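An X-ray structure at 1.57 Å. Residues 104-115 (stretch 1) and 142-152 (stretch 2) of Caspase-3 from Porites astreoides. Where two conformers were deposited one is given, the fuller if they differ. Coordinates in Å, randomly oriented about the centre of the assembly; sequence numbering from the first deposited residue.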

# COMPACT_ATOMS: atom_id res chain seq x y z
N ALA A 104 4.76 -5.28 -13.73
CA ALA A 104 3.45 -5.79 -13.34
C ALA A 104 3.38 -5.99 -11.83
O ALA A 104 4.31 -6.52 -11.22
CB ALA A 104 3.15 -7.11 -14.05
N ILE A 105 2.25 -5.58 -11.23
CA ILE A 105 2.04 -5.79 -9.80
C ILE A 105 2.03 -7.28 -9.47
O ILE A 105 2.48 -7.68 -8.39
CB ILE A 105 0.73 -5.08 -9.37
CG1 ILE A 105 0.94 -3.56 -9.35
CG2 ILE A 105 0.27 -5.56 -8.01
CD1 ILE A 105 -0.33 -2.78 -9.08
N LYS A 106 1.53 -8.12 -10.38
CA LYS A 106 1.58 -9.56 -10.17
C LYS A 106 3.00 -10.06 -9.90
O LYS A 106 3.18 -11.00 -9.12
CB LYS A 106 0.99 -10.29 -11.37
CG LYS A 106 -0.50 -10.12 -11.54
N ASP A 107 4.00 -9.44 -10.53
CA ASP A 107 5.39 -9.81 -10.25
C ASP A 107 5.74 -9.61 -8.78
O ASP A 107 6.32 -10.50 -8.15
CB ASP A 107 6.34 -8.98 -11.12
CG ASP A 107 6.32 -9.39 -12.57
OD1 ASP A 107 5.45 -10.21 -12.93
OD2 ASP A 107 7.16 -8.88 -13.34
N LEU A 108 5.40 -8.44 -8.23
CA LEU A 108 5.70 -8.13 -6.84
C LEU A 108 5.17 -9.21 -5.91
O LEU A 108 5.89 -9.72 -5.04
CB LEU A 108 5.09 -6.78 -6.45
CG LEU A 108 5.66 -5.51 -7.06
CD1 LEU A 108 4.79 -4.31 -6.71
CD2 LEU A 108 7.05 -5.31 -6.56
N THR A 109 3.91 -9.58 -6.10
CA THR A 109 3.20 -10.39 -5.12
C THR A 109 3.43 -11.87 -5.32
O THR A 109 3.42 -12.62 -4.33
CB THR A 109 1.71 -10.05 -5.18
OG1 THR A 109 1.27 -10.07 -6.55
CG2 THR A 109 1.48 -8.65 -4.65
N ALA A 110 3.67 -12.31 -6.56
CA ALA A 110 3.83 -13.73 -6.84
C ALA A 110 4.96 -14.34 -6.02
O ALA A 110 4.81 -15.45 -5.48
CB ALA A 110 4.10 -13.94 -8.33
N ILE A 111 6.08 -13.63 -5.89
CA ILE A 111 7.26 -14.17 -5.23
C ILE A 111 7.02 -14.52 -3.76
O ILE A 111 7.85 -15.20 -3.15
CB ILE A 111 8.44 -13.18 -5.40
CG1 ILE A 111 9.77 -13.81 -4.98
CG2 ILE A 111 8.18 -11.90 -4.63
CD1 ILE A 111 10.95 -13.32 -5.79
N PHE A 112 5.88 -14.12 -3.19
CA PHE A 112 5.57 -14.40 -1.80
C PHE A 112 4.57 -15.54 -1.61
O PHE A 112 4.37 -15.98 -0.48
CB PHE A 112 5.03 -13.15 -1.11
CG PHE A 112 6.04 -12.06 -0.98
CD1 PHE A 112 6.99 -12.10 0.03
CD2 PHE A 112 6.05 -10.99 -1.86
CE1 PHE A 112 7.93 -11.10 0.15
CE2 PHE A 112 6.99 -9.99 -1.74
CZ PHE A 112 7.93 -10.05 -0.73
N LYS A 113 3.94 -16.02 -2.69
CA LYS A 113 3.01 -17.13 -2.55
C LYS A 113 3.71 -18.43 -2.18
O LYS A 113 3.06 -19.34 -1.66
CB LYS A 113 2.20 -17.31 -3.84
N ASP A 114 5.02 -18.52 -2.43
CA ASP A 114 5.80 -19.72 -2.15
C ASP A 114 6.89 -19.45 -1.12
O ASP A 114 7.91 -20.14 -1.11
CB ASP A 114 6.42 -20.25 -3.44
CG ASP A 114 5.39 -20.48 -4.53
OD1 ASP A 114 4.45 -21.27 -4.30
OD2 ASP A 114 5.52 -19.87 -5.62
N CYS A 115 6.70 -18.45 -0.26
CA CYS A 115 7.64 -18.16 0.81
C CYS A 115 7.15 -18.95 2.02
O CYS A 115 6.16 -18.59 2.66
CB CYS A 115 7.74 -16.66 1.06
SG CYS A 115 8.46 -16.09 2.64
N PRO A 142 -3.50 -22.85 1.31
CA PRO A 142 -3.10 -22.64 -0.08
C PRO A 142 -2.23 -21.41 -0.26
O PRO A 142 -2.23 -20.48 0.56
CB PRO A 142 -4.43 -22.48 -0.82
CG PRO A 142 -5.45 -23.11 0.09
CD PRO A 142 -4.96 -22.86 1.48
N ALA A 143 -1.50 -21.40 -1.38
CA ALA A 143 -0.43 -20.43 -1.58
C ALA A 143 -0.96 -19.01 -1.65
O ALA A 143 -0.34 -18.08 -1.11
CB ALA A 143 0.33 -20.77 -2.86
N GLU A 144 -2.09 -18.80 -2.34
CA GLU A 144 -2.63 -17.47 -2.54
C GLU A 144 -3.45 -16.97 -1.35
O GLU A 144 -3.95 -15.85 -1.41
CB GLU A 144 -3.51 -17.41 -3.80
CG GLU A 144 -2.76 -17.65 -5.12
CD GLU A 144 -1.94 -16.46 -5.58
OE1 GLU A 144 -2.03 -15.38 -4.95
OE2 GLU A 144 -1.20 -16.59 -6.59
N ALA A 145 -3.61 -17.76 -0.30
CA ALA A 145 -4.40 -17.30 0.83
C ALA A 145 -3.63 -16.30 1.70
O ALA A 145 -2.40 -16.24 1.70
CB ALA A 145 -4.86 -18.48 1.70
N ASP A 146 -4.40 -15.51 2.45
CA ASP A 146 -3.92 -14.62 3.51
C ASP A 146 -3.20 -13.39 2.97
O ASP A 146 -2.54 -12.68 3.74
CB ASP A 146 -3.02 -15.37 4.51
CG ASP A 146 -3.66 -16.64 5.03
OD1 ASP A 146 -4.83 -16.58 5.46
OD2 ASP A 146 -3.00 -17.70 4.99
N PHE A 147 -3.36 -13.09 1.69
CA PHE A 147 -2.99 -11.80 1.13
C PHE A 147 -4.15 -10.82 1.27
O PHE A 147 -5.32 -11.19 1.17
CB PHE A 147 -2.64 -11.90 -0.35
CG PHE A 147 -1.32 -12.55 -0.65
CD1 PHE A 147 -1.22 -13.92 -0.78
CD2 PHE A 147 -0.19 -11.77 -0.84
CE1 PHE A 147 -0.03 -14.51 -1.09
CE2 PHE A 147 1.01 -12.35 -1.15
CZ PHE A 147 1.10 -13.73 -1.27
N VAL A 148 -3.81 -9.55 1.47
CA VAL A 148 -4.78 -8.47 1.34
C VAL A 148 -4.09 -7.32 0.63
O VAL A 148 -2.95 -6.98 0.95
CB VAL A 148 -5.38 -8.04 2.71
CG1 VAL A 148 -4.30 -7.62 3.71
CG2 VAL A 148 -6.41 -6.95 2.50
N TYR A 149 -4.75 -6.76 -0.39
CA TYR A 149 -4.17 -5.74 -1.24
C TYR A 149 -5.02 -4.50 -1.11
O TYR A 149 -6.18 -4.48 -1.54
CB TYR A 149 -4.09 -6.20 -2.70
CG TYR A 149 -3.50 -7.59 -2.92
CD1 TYR A 149 -4.31 -8.71 -2.92
CD2 TYR A 149 -2.13 -7.76 -3.13
CE1 TYR A 149 -3.78 -9.98 -3.14
CE2 TYR A 149 -1.60 -9.04 -3.33
CZ TYR A 149 -2.43 -10.13 -3.34
OH TYR A 149 -1.93 -11.40 -3.56
N ALA A 150 -4.47 -3.47 -0.46
CA ALA A 150 -5.19 -2.24 -0.19
C ALA A 150 -4.78 -1.21 -1.24
O ALA A 150 -3.67 -0.68 -1.20
CB ALA A 150 -4.90 -1.74 1.22
N TYR A 151 -5.68 -0.94 -2.19
CA TYR A 151 -5.42 -0.06 -3.32
C TYR A 151 -6.00 1.33 -3.07
O TYR A 151 -7.12 1.46 -2.58
CB TYR A 151 -6.07 -0.63 -4.58
CG TYR A 151 -5.35 -1.78 -5.22
CD1 TYR A 151 -4.35 -1.55 -6.17
CD2 TYR A 151 -5.70 -3.08 -4.93
CE1 TYR A 151 -3.72 -2.60 -6.81
CE2 TYR A 151 -5.06 -4.15 -5.56
CZ TYR A 151 -4.08 -3.89 -6.50
OH TYR A 151 -3.44 -4.93 -7.14
N SER A 152 -5.26 2.36 -3.49
CA SER A 152 -5.71 3.73 -3.27
C SER A 152 -6.94 4.10 -4.11
O SER A 152 -7.71 4.98 -3.70
CB SER A 152 -4.58 4.73 -3.55
OG SER A 152 -4.21 4.76 -4.93

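This is a modest van der Waals contact, in which three aromatic side chains from a strand and one alanine from the turn before it pack against side chains and hydrogen-bonded backbone of a short helix and the turns that follow, with no hydrogen bond between the two stretches among the atoms modelled. It buries 366 Å², counting both sides. The helix and strand run closer to antiparallel than parallel, at 144°, and their axes come no nearer than 11.8 Å, so long side chains must span the gap.

The strand does this by alternation. Phe-147, Tyr-149 and Tyr-151 contribute their rings, while Val-148 and Ala-150, between them, stay out of reach. On the helix, Ile-105 and Thr-109, four residues apart, point toward the strand and take successive rings in reverse order.

At one end, Ile-105 CD1 lies 4.1 Å from Tyr-151 CE1, at the edge of the ring, and Ile-105 CG2 is 3.9 Å from Tyr-151 OH. The branched isoleucine thus offers methyl groups to both ring and hydroxyl. The CA-to-CB bond of Tyr-151 points sideways, but the length of the side chain brings its end nearer to the helix.

Next comes Thr-109, whose CG2 sits 3.4 Å from Tyr-149 CE2, again at the ring edge. Threonine suits this position because its methyl can meet the aromatic carbon while OG1 lies 3.2 Å from Ile-105 O, within hydrogen-bonding reach of its own helix.

Phe-147 reaches the backbone from Thr-109 to Lys-113. Its CZ is 4.0 Å from Thr-109 O, 3.9 Å from Phe-112 C and 3.9 Å from Lys-113 N, so the ring tip meets mainly backbone, along with Phe-112 CB at 4.0 Å. That backbone is already paired: Phe-112 N bonds to Thr-109 O at 3.1 Å, and Lys-113 N to Ala-110 O at 3.0 Å in a type I turn. A hydrocarbon ring can therefore cover these polar groups without leaving them unpartnered.

Beyond Phe-147 the backbones come close, with Lys-113 CA and Ala-143 CA 4.9 Å apart. Ala-143, in a type I turn from Pro-142 to Ala-145, points its small side chain toward the other stretch, placing CB 3.3 Å from Lys-113 O and 4.1 Å from Lys-113 CB. Lys-113 is modelled only to CB, so its amine cannot be assigned a role.

The rule is graded reach: long aromatics where the elements stand apart, alanine where their backbones converge.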